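Local coordinates for cell division protein FtsI/penicillin binding protein 2 (Legionella pneumophila subsp. pneumophila ATCC 43290, PDB 4ZTK) that probably cross-links peptidoglycan stem peptides as a penicillin-binding D,D-transpeptidase during cell division, at residues Leu262-Leu276 and Ala299-Leu311. Residues are numbered along the deposited sequence; the frame is centred on the assembly and turned at random.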
# COMPACT_ATOMS: atom_id res chain seq x y z
N LEU A 262 6.83 -2.90 -2.38
CA LEU A 262 5.46 -2.93 -1.89
C LEU A 262 4.44 -2.74 -2.99
O LEU A 262 4.69 -2.01 -3.95
CB LEU A 262 5.24 -1.82 -0.85
CG LEU A 262 6.11 -1.73 0.40
CD1 LEU A 262 7.42 -1.03 0.10
CD2 LEU A 262 5.35 -1.02 1.51
N PHE A 263 3.28 -3.37 -2.84
CA PHE A 263 2.13 -3.04 -3.67
C PHE A 263 0.85 -3.23 -2.87
O PHE A 263 0.60 -4.29 -2.31
CB PHE A 263 2.08 -3.88 -4.95
CG PHE A 263 1.08 -3.38 -5.96
CD1 PHE A 263 1.35 -2.27 -6.73
CD2 PHE A 263 -0.13 -4.03 -6.13
CE1 PHE A 263 0.43 -1.80 -7.66
CE2 PHE A 263 -1.06 -3.58 -7.06
CZ PHE A 263 -0.78 -2.46 -7.83
N ALA A 264 0.05 -2.17 -2.82
CA ALA A 264 -1.19 -2.17 -2.06
C ALA A 264 -2.33 -1.83 -2.99
O ALA A 264 -2.20 -0.92 -3.81
CB ALA A 264 -1.11 -1.16 -0.93
N GLY A 265 -3.44 -2.54 -2.88
CA GLY A 265 -4.56 -2.27 -3.75
C GLY A 265 -5.82 -3.05 -3.41
O GLY A 265 -5.91 -3.68 -2.36
N TYR A 266 -6.79 -2.99 -4.31
CA TYR A 266 -8.06 -3.67 -4.09
C TYR A 266 -8.73 -3.98 -5.42
O TYR A 266 -8.44 -3.35 -6.44
CB TYR A 266 -8.97 -2.84 -3.17
CG TYR A 266 -9.20 -1.42 -3.64
CD1 TYR A 266 -10.18 -1.13 -4.58
CD2 TYR A 266 -8.45 -0.37 -3.13
CE1 TYR A 266 -10.41 0.17 -5.00
CE2 TYR A 266 -8.67 0.94 -3.55
CZ TYR A 266 -9.65 1.19 -4.49
OH TYR A 266 -9.87 2.48 -4.92
N VAL A 267 -9.62 -4.97 -5.41
CA VAL A 267 -10.15 -5.54 -6.65
C VAL A 267 -11.49 -6.23 -6.40
O VAL A 267 -11.69 -6.82 -5.34
CB VAL A 267 -9.12 -6.55 -7.25
CG1 VAL A 267 -8.95 -7.76 -6.33
CG2 VAL A 267 -9.53 -7.01 -8.63
N PRO A 268 -12.45 -6.09 -7.34
CA PRO A 268 -12.46 -5.20 -8.50
C PRO A 268 -12.58 -3.75 -8.04
O PRO A 268 -13.20 -3.52 -7.01
CB PRO A 268 -13.73 -5.61 -9.26
CG PRO A 268 -14.06 -6.99 -8.76
CD PRO A 268 -13.63 -6.97 -7.32
N ALA A 269 -11.99 -2.81 -8.76
CA ALA A 269 -11.97 -1.42 -8.30
C ALA A 269 -13.37 -0.83 -8.16
O ALA A 269 -13.64 -0.08 -7.21
CB ALA A 269 -11.13 -0.56 -9.23
N ASP A 270 -14.26 -1.18 -9.08
CA ASP A 270 -15.61 -0.61 -9.13
C ASP A 270 -16.51 -1.10 -8.00
O ASP A 270 -17.47 -0.42 -7.63
CB ASP A 270 -16.26 -0.90 -10.49
CG ASP A 270 -16.19 -2.37 -10.87
OD1 ASP A 270 -17.19 -2.90 -11.41
OD2 ASP A 270 -15.14 -3.01 -10.63
N ASN A 271 -16.21 -2.27 -7.46
CA ASN A 271 -16.95 -2.81 -6.32
C ASN A 271 -16.10 -3.85 -5.61
O ASN A 271 -16.31 -5.05 -5.78
CB ASN A 271 -18.27 -3.42 -6.79
CG ASN A 271 -19.25 -3.62 -5.65
OD1 ASN A 271 -18.89 -4.12 -4.59
ND2 ASN A 271 -20.49 -3.21 -5.86
N PRO A 272 -15.15 -3.39 -4.79
CA PRO A 272 -14.07 -4.20 -4.22
C PRO A 272 -14.55 -5.45 -3.51
O PRO A 272 -15.54 -5.41 -2.78
CB PRO A 272 -13.41 -3.24 -3.23
CG PRO A 272 -13.65 -1.90 -3.83
CD PRO A 272 -15.04 -1.98 -4.38
N ARG A 273 -13.84 -6.54 -3.72
CA ARG A 273 -14.12 -7.79 -3.03
C ARG A 273 -12.98 -8.10 -2.08
O ARG A 273 -13.19 -8.68 -1.01
CB ARG A 273 -14.30 -8.92 -4.04
CG ARG A 273 -14.86 -10.20 -3.46
CD ARG A 273 -16.15 -10.60 -4.17
NE ARG A 273 -15.98 -10.66 -5.62
CZ ARG A 273 -15.61 -11.75 -6.29
NH1 ARG A 273 -15.49 -11.71 -7.61
NH2 ARG A 273 -15.37 -12.88 -5.63
N TYR A 274 -11.77 -7.69 -2.45
CA TYR A 274 -10.59 -7.97 -1.64
C TYR A 274 -9.66 -6.77 -1.59
O TYR A 274 -9.49 -6.06 -2.58
CB TYR A 274 -9.82 -9.18 -2.18
CG TYR A 274 -10.66 -10.42 -2.35
CD1 TYR A 274 -11.03 -11.18 -1.25
CD2 TYR A 274 -11.09 -10.83 -3.60
CE1 TYR A 274 -11.81 -12.32 -1.40
CE2 TYR A 274 -11.86 -11.96 -3.76
CZ TYR A 274 -12.22 -12.71 -2.66
OH TYR A 274 -12.99 -13.84 -2.81
N VAL A 275 -9.05 -6.55 -0.43
CA VAL A 275 -7.96 -5.60 -0.31
C VAL A 275 -6.71 -6.44 -0.15
O VAL A 275 -6.70 -7.41 0.61
CB VAL A 275 -8.12 -4.69 0.92
CG1 VAL A 275 -7.09 -3.57 0.89
CG2 VAL A 275 -9.54 -4.13 0.99
N LEU A 276 -5.65 -6.09 -0.88
CA LEU A 276 -4.42 -6.87 -0.83
C LEU A 276 -3.22 -5.97 -0.60
O LEU A 276 -3.17 -4.85 -1.10
CB LEU A 276 -4.20 -7.65 -2.13
CG LEU A 276 -5.29 -8.57 -2.67
CD1 LEU A 276 -6.36 -7.79 -3.43
CD2 LEU A 276 -4.66 -9.62 -3.56
N ALA A 299 6.38 -6.70 -6.44
CA ALA A 299 5.19 -6.90 -5.62
C ALA A 299 3.91 -6.91 -6.45
O ALA A 299 2.97 -7.65 -6.14
CB ALA A 299 5.10 -5.84 -4.52
N ALA A 300 3.87 -6.08 -7.48
CA ALA A 300 2.68 -5.97 -8.33
C ALA A 300 2.31 -7.27 -9.06
O ALA A 300 1.13 -7.64 -9.10
CB ALA A 300 2.81 -4.80 -9.31
N PRO A 301 3.30 -7.97 -9.66
CA PRO A 301 2.88 -9.22 -10.30
C PRO A 301 2.40 -10.27 -9.30
O PRO A 301 1.56 -11.09 -9.65
CB PRO A 301 4.15 -9.69 -11.03
CG PRO A 301 5.27 -8.95 -10.40
CD PRO A 301 4.71 -7.64 -9.95
N VAL A 302 2.92 -10.23 -8.08
CA VAL A 302 2.47 -11.14 -7.03
C VAL A 302 1.02 -10.84 -6.66
O VAL A 302 0.19 -11.76 -6.55
CB VAL A 302 3.37 -11.08 -5.79
CG1 VAL A 302 2.80 -11.94 -4.67
CG2 VAL A 302 4.79 -11.54 -6.13
N PHE A 303 0.72 -9.55 -6.48
CA PHE A 303 -0.65 -9.08 -6.28
C PHE A 303 -1.58 -9.64 -7.37
O PHE A 303 -2.66 -10.15 -7.07
CB PHE A 303 -0.66 -7.54 -6.33
CG PHE A 303 -2.02 -6.91 -6.21
CD1 PHE A 303 -2.89 -6.84 -7.29
CD2 PHE A 303 -2.41 -6.30 -5.02
CE1 PHE A 303 -4.13 -6.23 -7.18
CE2 PHE A 303 -3.64 -5.68 -4.90
CZ PHE A 303 -4.51 -5.65 -5.98
N ARG A 304 -1.14 -9.53 -8.62
CA ARG A 304 -1.92 -10.01 -9.76
C ARG A 304 -2.27 -11.49 -9.65
O ARG A 304 -3.42 -11.89 -9.87
CB ARG A 304 -1.17 -9.75 -11.06
CG ARG A 304 -1.90 -10.24 -12.31
CD ARG A 304 -0.99 -10.23 -13.53
NE ARG A 304 -1.72 -10.55 -14.76
CZ ARG A 304 -1.17 -11.11 -15.83
NH1 ARG A 304 0.12 -11.42 -15.84
NH2 ARG A 304 -1.91 -11.35 -16.90
N ASN A 305 -1.28 -12.31 -9.32
CA ASN A 305 -1.50 -13.76 -9.23
C ASN A 305 -2.48 -14.13 -8.13
O ASN A 305 -3.32 -15.00 -8.31
CB ASN A 305 -0.17 -14.51 -9.06
CG ASN A 305 0.74 -14.37 -10.26
OD1 ASN A 305 0.28 -14.15 -11.39
ND2 ASN A 305 2.04 -14.49 -10.04
N VAL A 306 -2.35 -13.48 -6.97
CA VAL A 306 -3.27 -13.74 -5.87
C VAL A 306 -4.68 -13.30 -6.25
O VAL A 306 -5.65 -14.03 -6.04
CB VAL A 306 -2.83 -13.01 -4.58
CG1 VAL A 306 -3.91 -13.12 -3.52
CG2 VAL A 306 -1.52 -13.59 -4.08
N ALA A 307 -4.78 -12.11 -6.84
CA ALA A 307 -6.05 -11.55 -7.28
C ALA A 307 -6.76 -12.46 -8.28
O ALA A 307 -7.97 -12.66 -8.19
CB ALA A 307 -5.85 -10.17 -7.88
N MSE A 308 -6.02 -13.00 -9.24
CA MSE A 308 -6.62 -13.90 -10.22
C MSE A 308 -7.09 -15.20 -9.57
O MSE A 308 -8.15 -15.72 -9.93
CB MSE A 308 -5.67 -14.16 -11.39
CG MSE A 308 -5.62 -13.00 -12.36
SE MSE A 308 -4.29 -13.20 -13.76
CE MSE A 308 -4.97 -14.82 -14.61
N ASP A 309 -6.32 -15.70 -8.61
CA ASP A 309 -6.72 -16.88 -7.85
C ASP A 309 -7.98 -16.62 -7.03
O ASP A 309 -8.88 -17.45 -6.99
CB ASP A 309 -5.59 -17.32 -6.91
CG ASP A 309 -4.54 -18.16 -7.60
OD1 ASP A 309 -4.51 -18.16 -8.85
OD2 ASP A 309 -3.74 -18.81 -6.89
N ALA A 310 -8.02 -15.47 -6.37
CA ALA A 310 -9.13 -15.13 -5.47
C ALA A 310 -10.43 -14.97 -6.25
O ALA A 310 -11.48 -15.42 -5.80
CB ALA A 310 -8.82 -13.86 -4.69
N LEU A 311 -10.34 -14.35 -7.42
CA LEU A 311 -11.50 -14.19 -8.28
C LEU A 311 -11.78 -15.47 -9.06
O LEU A 311 -12.53 -15.46 -10.04
CB LEU A 311 -11.29 -13.00 -9.23
CG LEU A 311 -10.95 -11.65 -8.58
CD1 LEU A 311 -10.59 -10.61 -9.62
CD2 LEU A 311 -12.08 -11.15 -7.71
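Phe303, Leu276 and Phe263 lead a buried, largely apolar helix-on-sheet contact, in which the C-terminal helix lies across one face of the hairpin formed by strands 259-267 and 274-281 of the five-stranded antiparallel sheet. The axes of segments 262-267 and 299-310 approach to 7.4 Å and cross at -41°. Phe303 is the aromatic side chain that fills the space between Phe263 and Leu276: with CG anti to its backbone N (chi1 178°), its ring drops from the helix onto the hairpin. Gly265, with no side chain, lets its backbone come close, CA 3.7 Å from Phe303 CE2. Phe263 turns its edge to one face of Phe303 in a T-shaped pair, centroids 4.8 Å apart and planes at 82°. Leu276 CD2 lies over the opposite face, toward the rim, and also meets Val306 CG1; Leu276 CB comes 3.4 Å from Phe303 CE2. Small residues let the helix come close at Ala299 and Ala300: Ala299 CB packs on Phe263 CB at 3.6 Å, and Ala300 CB makes a CH-pi contact with the face of the Phe263 ring. A C-terminal helix packed on this sheet is characteristic of the penicillin-binding transpeptidase and serine beta-lactamase fold. The other side of the same strands faces the helical region, where Ala264 lies near a probable SxxK motif that includes Ser80 and Lys83. Toward the hairpin turn, Arg273 and Tyr274 both face Val267 in a classic beta bulge, Val267 O accepting both their backbone N-H groups. Ala310 CB sits over the face of the Tyr274 ring, 4.1 Å from its centroid, whereas Leu311 CD2 approaches that ring's edge. At the helix end, Leu311 spreads its two methyls, CD1 against Val267 CG2 at 3.9 Å and CD2 over a face of the exposed Arg273 guanidinium.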